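Local coordinates for putative aldehyde dehydrogenase AldY (Bacillus subtilis, PDB 4DNG), which probably oxidises aldehydes to carboxylates with NAD+ and may contribute to protecting cells against stress from ethanol and related compounds, at residues P143-M157 with N172-G186. Sequence-based numbering, arbitrary orientation.
Sequences PLGVISSISPFNFPM and NSVVHKPDIQTAISG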
ATOM      1  N   PRO A 143      14.912  -5.407   6.350  1.00 73.37           N
ATOM      2  CA  PRO A 143      14.558  -3.963   6.358  1.00 64.05           C
ATOM      3  C   PRO A 143      13.951  -3.458   5.022  1.00 64.94           C
ATOM      4  O   PRO A 143      14.137  -4.080   3.974  1.00 67.86           O
ATOM      5  CB  PRO A 143      15.892  -3.267   6.643  1.00 64.71           C
ATOM      6  CG  PRO A 143      16.962  -4.289   6.387  1.00 73.39           C
ATOM      7  CD  PRO A 143      16.349  -5.643   6.598  1.00 74.52           C
ATOM      8  N   LEU A 144      13.212  -2.353   5.054  1.00 64.27           N
ATOM      9  CA  LEU A 144      12.647  -1.796   3.815  1.00 67.39           C
ATOM     10  C   LEU A 144      13.692  -0.994   3.070  1.00 71.79           C
ATOM     11  O   LEU A 144      13.826  -1.114   1.848  1.00 75.68           O
ATOM     12  CB  LEU A 144      11.456  -0.909   4.129  1.00 66.28           C
ATOM     13  CG  LEU A 144      10.644  -0.302   2.999  1.00 66.19           C
ATOM     14  CD1 LEU A 144      10.240  -1.304   1.919  1.00 55.49           C
ATOM     15  CD2 LEU A 144       9.419   0.308   3.656  1.00 67.23           C
ATOM     16  N   GLY A 145      14.432  -0.187   3.829  1.00 68.94           N
ATOM     17  CA  GLY A 145      15.471   0.688   3.291  1.00 66.42           C
ATOM     18  C   GLY A 145      15.405   2.069   3.931  1.00 65.86           C
ATOM     19  O   GLY A 145      15.541   2.211   5.159  1.00 75.85           O
ATOM     20  N   VAL A 146      15.184   3.087   3.117  1.00 56.07           N
ATOM     21  CA  VAL A 146      15.210   4.462   3.610  1.00 55.72           C
ATOM     22  C   VAL A 146      13.805   5.022   3.688  1.00 55.44           C
ATOM     23  O   VAL A 146      13.083   5.003   2.699  1.00 53.27           O
ATOM     24  CB  VAL A 146      16.060   5.374   2.716  1.00 54.36           C
ATOM     25  CG1 VAL A 146      15.983   6.812   3.213  1.00 55.41           C
ATOM     26  CG2 VAL A 146      17.498   4.869   2.668  1.00 57.70           C
ATOM     27  N   ILE A 147      13.441   5.537   4.862  1.00 53.83           N
ATOM     28  CA  ILE A 147      12.086   6.009   5.136  1.00 52.19           C
ATOM     29  C   ILE A 147      12.095   7.535   5.000  1.00 60.21           C
ATOM     30  O   ILE A 147      12.981   8.195   5.562  1.00 56.91           O
ATOM     31  CB  ILE A 147      11.655   5.655   6.590  1.00 55.39           C
ATOM     32  CG1 ILE A 147      11.872   4.163   6.921  1.00 55.11           C
ATOM     33  CG2 ILE A 147      10.223   6.097   6.885  1.00 55.85           C
ATOM     34  CD1 ILE A 147      11.118   3.188   6.036  1.00 54.99           C
ATOM     35  N   SER A 148      11.123   8.076   4.250  1.00 62.23           N
ATOM     36  CA  SER A 148      10.832   9.502   4.232  1.00 53.99           C
ATOM     37  C   SER A 148       9.675   9.813   5.178  1.00 54.30           C
ATOM     38  O   SER A 148       8.538   9.345   4.995  1.00 47.34           O
ATOM     39  CB  SER A 148      10.516   9.997   2.830  1.00 58.58           C
ATOM     40  OG  SER A 148      10.759  11.393   2.729  1.00 60.15           O
ATOM     41  N   SER A 149       9.974  10.640   6.172  1.00 55.39           N
ATOM     42  CA  SER A 149       9.061  10.891   7.288  1.00 50.97           C
ATOM     43  C   SER A 149       8.764  12.382   7.430  1.00 52.89           C
ATOM     44  O   SER A 149       9.693  13.187   7.480  1.00 48.05           O
ATOM     45  CB  SER A 149       9.701  10.352   8.558  1.00 50.11           C
ATOM     46  OG  SER A 149       8.983  10.745   9.694  1.00 62.44           O
ATOM     47  N   ILE A 150       7.470  12.729   7.472  1.00 55.75           N
ATOM     48  CA  ILE A 150       6.989  14.110   7.524  1.00 51.23           C
ATOM     49  C   ILE A 150       5.932  14.251   8.611  1.00 60.17           C
ATOM     50  O   ILE A 150       4.957  13.490   8.641  1.00 66.01           O
ATOM     51  CB  ILE A 150       6.336  14.529   6.194  1.00 52.17           C
ATOM     52  CG1 ILE A 150       7.328  14.397   5.037  1.00 54.48           C
ATOM     53  CG2 ILE A 150       5.742  15.950   6.274  1.00 42.69           C
ATOM     54  CD1 ILE A 150       6.669  14.346   3.676  1.00 51.70           C
ATOM     55  N   SER A 151       6.115  15.223   9.500  1.00 51.76           N
ATOM     56  CA  SER A 151       5.188  15.393  10.586  1.00 45.61           C
ATOM     57  C   SER A 151       4.617  16.800  10.648  1.00 51.34           C
ATOM     58  O   SER A 151       5.214  17.728  10.129  1.00 57.70           O
ATOM     59  CB  SER A 151       5.798  14.934  11.908  1.00 49.17           C
ATOM     60  OG  SER A 151       6.947  15.651  12.267  1.00 54.44           O
ATOM     61  N   PRO A 152       3.442  16.967  11.275  1.00 56.60           N
ATOM     62  CA  PRO A 152       2.802  18.264  11.254  1.00 50.23           C
ATOM     63  C   PRO A 152       3.011  18.992  12.574  1.00 51.67           C
ATOM     64  O   PRO A 152       3.718  18.495  13.432  1.00 57.49           O
ATOM     65  CB  PRO A 152       1.321  17.873  11.096  1.00 47.08           C
ATOM     66  CG  PRO A 152       1.207  16.621  11.951  1.00 48.03           C
ATOM     67  CD  PRO A 152       2.594  15.981  11.980  1.00 55.32           C
ATOM     68  N   PHE A 153       2.334  20.123  12.747  1.00 62.12           N
ATOM     69  CA  PHE A 153       2.499  20.991  13.920  1.00 57.08           C
ATOM     70  C   PHE A 153       1.718  20.589  15.155  1.00 63.11           C
ATOM     71  O   PHE A 153       1.911  21.192  16.202  1.00 63.67           O
ATOM     72  CB  PHE A 153       2.062  22.405  13.570  1.00 59.83           C
ATOM     73  CG  PHE A 153       0.588  22.540  13.273  1.00 63.04           C
ATOM     74  CD1 PHE A 153      -0.356  22.601  14.313  1.00 68.05           C
ATOM     75  CD2 PHE A 153       0.139  22.636  11.954  1.00 69.32           C
ATOM     76  CE1 PHE A 153      -1.714  22.730  14.044  1.00 72.61           C
ATOM     77  CE2 PHE A 153      -1.222  22.769  11.674  1.00 71.04           C
ATOM     78  CZ  PHE A 153      -2.147  22.815  12.722  1.00 77.25           C
ATOM     79  N   ASN A 154       0.773  19.657  15.024  1.00 64.48           N
ATOM     80  CA  ASN A 154       0.009  19.204  16.180  1.00 70.93           C
ATOM     81  C   ASN A 154       0.499  17.833  16.522  1.00 73.58           C
ATOM     82  O   ASN A 154       0.642  16.998  15.640  1.00 77.55           O
ATOM     83  CB  ASN A 154      -1.504  19.198  15.918  1.00 87.07           C
ATOM     84  CG  ASN A 154      -1.886  18.482  14.626  1.00112.49           C
ATOM     85  OD1 ASN A 154      -1.541  17.319  14.409  1.00108.58           O
ATOM     86  ND2 ASN A 154      -2.623  19.182  13.763  1.00132.86           N
ATOM     87  N   PHE A 155       0.793  17.608  17.795  1.00 72.64           N
ATOM     88  CA  PHE A 155       1.395  16.341  18.239  1.00 65.43           C
ATOM     89  C   PHE A 155       2.664  15.982  17.485  1.00 61.53           C
ATOM     90  O   PHE A 155       2.861  14.820  17.111  1.00 68.87           O
ATOM     91  CB  PHE A 155       0.383  15.182  18.208  1.00 72.87           C
ATOM     92  CG  PHE A 155      -0.864  15.447  19.012  1.00 90.81           C
ATOM     93  CD1 PHE A 155      -0.826  15.422  20.413  1.00 94.93           C
ATOM     94  CD2 PHE A 155      -2.077  15.730  18.370  1.00 96.99           C
ATOM     95  CE1 PHE A 155      -1.969  15.670  21.154  1.00101.32           C
ATOM     96  CE2 PHE A 155      -3.224  15.978  19.108  1.00106.30           C
ATOM     97  CZ  PHE A 155      -3.168  15.947  20.501  1.00108.91           C
ATOM     98  N   PRO A 156       3.559  16.967  17.295  1.00 61.49           N
ATOM     99  CA  PRO A 156       4.788  16.759  16.502  1.00 55.33           C
ATOM    100  C   PRO A 156       5.670  15.602  16.993  1.00 59.80           C
ATOM    101  O   PRO A 156       6.158  14.830  16.182  1.00 71.08           O
ATOM    102  CB  PRO A 156       5.545  18.087  16.687  1.00 53.09           C
ATOM    103  CG  PRO A 156       5.000  18.652  17.968  1.00 54.08           C
ATOM    104  CD  PRO A 156       3.534  18.318  17.885  1.00 50.57           C
ATOM    105  N   MET A 157       5.883  15.481  18.302  1.00 59.09           N
ATOM    106  CA  MET A 157       6.864  14.531  18.810  1.00 52.00           C
ATOM    107  C   MET A 157       6.339  13.093  18.756  1.00 54.53           C
ATOM    108  O   MET A 157       7.027  12.163  18.305  1.00 55.43           O
ATOM    109  CB  MET A 157       7.287  14.892  20.228  1.00 53.41           C
ATOM    110  CG  MET A 157       8.224  13.851  20.806  1.00 65.24           C
ATOM    111  SD  MET A 157       8.958  14.240  22.392  1.00 71.28           S
ATOM    112  CE  MET A 157       9.965  15.678  22.017  1.00 65.93           C
ATOM    113  N   ASN A 172      16.040   0.169   9.270  1.00 65.68           N
ATOM    114  CA  ASN A 172      15.942   1.212   8.255  1.00 71.47           C
ATOM    115  C   ASN A 172      16.715   2.455   8.672  1.00 64.33           C
ATOM    116  O   ASN A 172      17.166   2.565   9.810  1.00 67.43           O
ATOM    117  CB  ASN A 172      14.479   1.572   7.997  1.00 71.45           C
ATOM    118  CG  ASN A 172      13.640   0.366   7.667  1.00 65.11           C
ATOM    119  OD1 ASN A 172      13.785  -0.220   6.585  1.00 63.08           O
ATOM    120  ND2 ASN A 172      12.750  -0.020   8.600  1.00 55.01           N
ATOM    121  N   SER A 173      16.879   3.370   7.732  1.00 60.08           N
ATOM    122  CA  SER A 173      17.358   4.708   8.022  1.00 57.81           C
ATOM    123  C   SER A 173      16.217   5.661   7.707  1.00 57.49           C
ATOM    124  O   SER A 173      15.185   5.240   7.169  1.00 61.58           O
ATOM    125  CB  SER A 173      18.552   5.039   7.151  1.00 56.59           C
ATOM    126  OG  SER A 173      18.119   5.243   5.811  1.00 64.02           O
ATOM    127  N   VAL A 174      16.397   6.944   8.009  1.00 55.70           N
ATOM    128  CA  VAL A 174      15.260   7.872   8.055  1.00 54.39           C
ATOM    129  C   VAL A 174      15.731   9.270   7.717  1.00 56.59           C
ATOM    130  O   VAL A 174      16.698   9.782   8.299  1.00 58.48           O
ATOM    131  CB  VAL A 174      14.608   7.897   9.470  1.00 54.07           C
ATOM    132  CG1 VAL A 174      13.374   8.814   9.541  1.00 49.93           C
ATOM    133  CG2 VAL A 174      14.239   6.490   9.910  1.00 55.32           C
ATOM    134  N   VAL A 175      15.039   9.888   6.771  1.00 52.44           N
ATOM    135  CA  VAL A 175      15.138  11.312   6.594  1.00 54.78           C
ATOM    136  C   VAL A 175      13.822  11.927   7.028  1.00 58.88           C
ATOM    137  O   VAL A 175      12.750  11.606   6.475  1.00 56.50           O
ATOM    138  CB  VAL A 175      15.444  11.649   5.151  1.00 61.35           C
ATOM    139  CG1 VAL A 175      15.374  13.167   4.926  1.00 58.60           C
ATOM    140  CG2 VAL A 175      16.794  11.063   4.789  1.00 56.90           C
ATOM    141  N   HIS A 176      13.913  12.807   8.025  1.00 57.84           N
ATOM    142  CA  HIS A 176      12.736  13.301   8.742  1.00 52.66           C
ATOM    143  C   HIS A 176      12.609  14.799   8.682  1.00 61.20           C
ATOM    144  O   HIS A 176      13.598  15.520   8.925  1.00 62.71           O
ATOM    145  CB  HIS A 176      12.820  12.870  10.189  1.00 50.22           C
ATOM    146  CG  HIS A 176      11.621  13.267  10.996  1.00 55.22           C
ATOM    147  ND1 HIS A 176      10.374  12.880  10.670  1.00 56.69           N
ATOM    148  CD2 HIS A 176      11.505  14.046  12.142  1.00 49.29           C
ATOM    149  CE1 HIS A 176       9.505  13.401  11.540  1.00 48.15           C
ATOM    150  NE2 HIS A 176      10.202  14.105  12.447  1.00 48.01           N
ATOM    151  N   LYS A 177      11.399  15.274   8.359  1.00 56.12           N
ATOM    152  CA  LYS A 177      11.109  16.702   8.253  1.00 61.69           C
ATOM    153  C   LYS A 177       9.897  17.152   9.073  1.00 59.71           C
ATOM    154  O   LYS A 177       8.755  16.893   8.677  1.00 56.90           O
ATOM    155  CB  LYS A 177      10.899  17.130   6.800  1.00 63.30           C
ATOM    156  CG  LYS A 177      10.732  18.646   6.673  1.00 57.97           C
ATOM    157  CD  LYS A 177       9.979  19.025   5.411  1.00 61.65           C
ATOM    158  CE  LYS A 177       9.556  20.486   5.459  1.00 65.75           C
ATOM    159  NZ  LYS A 177       8.494  20.701   6.485  1.00 69.12           N
ATOM    160  N   PRO A 178      10.139  17.832  10.216  1.00 55.95           N
ATOM    161  CA  PRO A 178       9.030  18.342  11.013  1.00 46.64           C
ATOM    162  C   PRO A 178       8.564  19.632  10.424  1.00 47.73           C
ATOM    163  O   PRO A 178       9.215  20.183   9.567  1.00 51.36           O
ATOM    164  CB  PRO A 178       9.679  18.635  12.384  1.00 51.66           C
ATOM    165  CG  PRO A 178      11.126  18.875  12.089  1.00 55.92           C
ATOM    166  CD  PRO A 178      11.436  17.960  10.924  1.00 59.85           C
ATOM    167  N   ASP A 179       7.426  20.117  10.871  1.00 50.60           N
ATOM    168  CA  ASP A 179       7.041  21.450  10.523  1.00 50.75           C
ATOM    169  C   ASP A 179       8.082  22.321  11.223  1.00 55.42           C
ATOM    170  O   ASP A 179       8.322  22.173  12.445  1.00 58.59           O
ATOM    171  CB  ASP A 179       5.631  21.724  11.060  1.00 52.67           C
ATOM    172  CG  ASP A 179       5.111  23.077  10.675  1.00 58.13           C
ATOM    173  OD1 ASP A 179       3.957  23.143  10.227  1.00 77.21           O
ATOM    174  OD2 ASP A 179       5.839  24.083  10.804  1.00 63.58           O
ATOM    175  N   ILE A 180       8.698  23.224  10.468  1.00 53.55           N
ATOM    176  CA  ILE A 180       9.686  24.133  11.043  1.00 52.90           C
ATOM    177  C   ILE A 180       9.160  24.777  12.345  1.00 57.68           C
ATOM    178  O   ILE A 180       9.896  24.868  13.333  1.00 59.48           O
ATOM    179  CB  ILE A 180      10.195  25.200  10.019  1.00 52.33           C
ATOM    180  CG1 ILE A 180      11.382  26.013  10.609  1.00 59.76           C
ATOM    181  CG2 ILE A 180       9.079  26.156   9.575  1.00 49.89           C
ATOM    182  CD1 ILE A 180      12.613  25.186  10.947  1.00 58.34           C
ATOM    183  N   GLN A 181       7.883  25.174  12.375  1.00 57.65           N
ATOM    184  CA  GLN A 181       7.349  25.846  13.564  1.00 59.72           C
ATOM    185  C   GLN A 181       7.342  24.968  14.807  1.00 63.85           C
ATOM    186  O   GLN A 181       7.205  25.472  15.910  1.00 66.11           O
ATOM    187  CB  GLN A 181       5.987  26.518  13.321  1.00 52.51           C
ATOM    188  CG  GLN A 181       6.087  27.895  12.648  1.00 60.19           C
ATOM    189  CD  GLN A 181       6.995  28.893  13.388  1.00 68.05           C
ATOM    190  OE1 GLN A 181       6.885  29.114  14.612  1.00 72.22           O
ATOM    191  NE2 GLN A 181       7.902  29.498  12.641  1.00 69.90           N
ATOM    192  N   THR A 182       7.490  23.661  14.628  1.00 63.49           N
ATOM    193  CA  THR A 182       7.608  22.750  15.770  1.00 63.28           C
ATOM    194  C   THR A 182       8.820  21.811  15.565  1.00 64.78           C
ATOM    195  O   THR A 182       8.761  20.611  15.853  1.00 72.24           O
ATOM    196  CB  THR A 182       6.305  21.939  15.947  1.00 58.82           C
ATOM    197  OG1 THR A 182       5.931  21.426  14.679  1.00 53.36           O
ATOM    198  CG2 THR A 182       5.143  22.829  16.420  1.00 57.73           C
ATOM    199  N   ALA A 183       9.924  22.359  15.067  1.00 54.63           N
ATOM    200  CA  ALA A 183      11.086  21.534  14.745  1.00 57.47           C
ATOM    201  C   ALA A 183      11.830  21.006  15.959  1.00 67.67           C
ATOM    202  O   ALA A 183      12.536  19.991  15.862  1.00 71.28           O
ATOM    203  CB  ALA A 183      12.041  22.296  13.856  1.00 62.33           C
ATOM    204  N   ILE A 184      11.722  21.714  17.085  1.00 66.50           N
ATOM    205  CA  ILE A 184      12.438  21.300  18.275  1.00 63.29           C
ATOM    206  C   ILE A 184      11.784  20.049  18.852  1.00 65.71           C
ATOM    207  O   ILE A 184      12.452  19.050  19.092  1.00 65.15           O
ATOM    208  CB  ILE A 184      12.572  22.420  19.324  1.00 62.56           C
ATOM    209  CG1 ILE A 184      13.456  23.537  18.776  1.00 64.65           C
ATOM    210  CG2 ILE A 184      13.252  21.902  20.578  1.00 59.01           C
ATOM    211  CD1 ILE A 184      13.180  24.883  19.381  1.00 69.30           C
ATOM    212  N   SER A 185      10.472  20.096  19.035  1.00 66.88           N
ATOM    213  CA  SER A 185       9.772  18.959  19.609  1.00 63.49           C
ATOM    214  C   SER A 185       9.473  17.910  18.567  1.00 64.88           C
ATOM    215  O   SER A 185       9.416  16.739  18.888  1.00 70.09           O
ATOM    216  CB  SER A 185       8.498  19.391  20.318  1.00 58.32           C
ATOM    217  OG  SER A 185       7.898  20.423  19.612  1.00 63.25           O
ATOM    218  N   GLY A 186       9.306  18.328  17.316  1.00 60.92           N
ATOM    219  CA  GLY A 186       9.074  17.384  16.238  1.00 53.64           C
ATOM    220  C   GLY A 186      10.333  16.815  15.583  1.00 58.41           C
ATOM    221  O   GLY A 186      10.238  15.912  14.754  1.00 72.62           O
TER
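Leu144 and Gly145 turn their backbone N-H groups onto the side-chain amide of Asn172, where strands 146-150 and 173-177 begin to pair. Asn172 OD1 takes a nearly straight bond (174°) in its carbonyl plane from Gly145 N at 2.8 Å and a weak, bent one from Leu144 N. The strands run parallel, their directions 20° apart, and helix 156-169 connects them: a beta-alpha-beta unit of the Rossmann-like NAD-binding domain of aldehyde dehydrogenases. Val146 lays CG2 against Ser173 OG (3.2 Å). Ser173 N to Gly145 O opens the ladder; Ile147 then bonds on both sides of Val174, its N to Ser173 O and its O from Val175 N at 2.9 Å. On the sheet face shared by Ile147, Val174, Ser149 and His176, chi1 of 171° swings Ser149 OG away from its own N to the edge of the imidazole, 2.7 Å from His176 ND1 in a hydrogen bond. A leucine in place of His176 would probably leave Ser149 OG without its ring partner and remove the ring's tie to Gly186 O, with Ser160 still bonding that oxygen. Ser151 continues the ladder, its N bonded to Lys177 O, while its OG lies 3.5 Å from His176 CE1 and bonds to Ser160 of helix 156-169. Past Pro152, whose side chain lies about 5 Å from that of Gly231, probably an NAD+-binding residue, Phe153 CA meets Thr182 OG1 at 3.5 Å. Pro156 CB then abuts Gly186 CA at 3.6 Å, beside the carbonyl whose oxygen, lying in the imidazole plane, accepts a hydrogen bond from His176 NE2, 2.9 Å away.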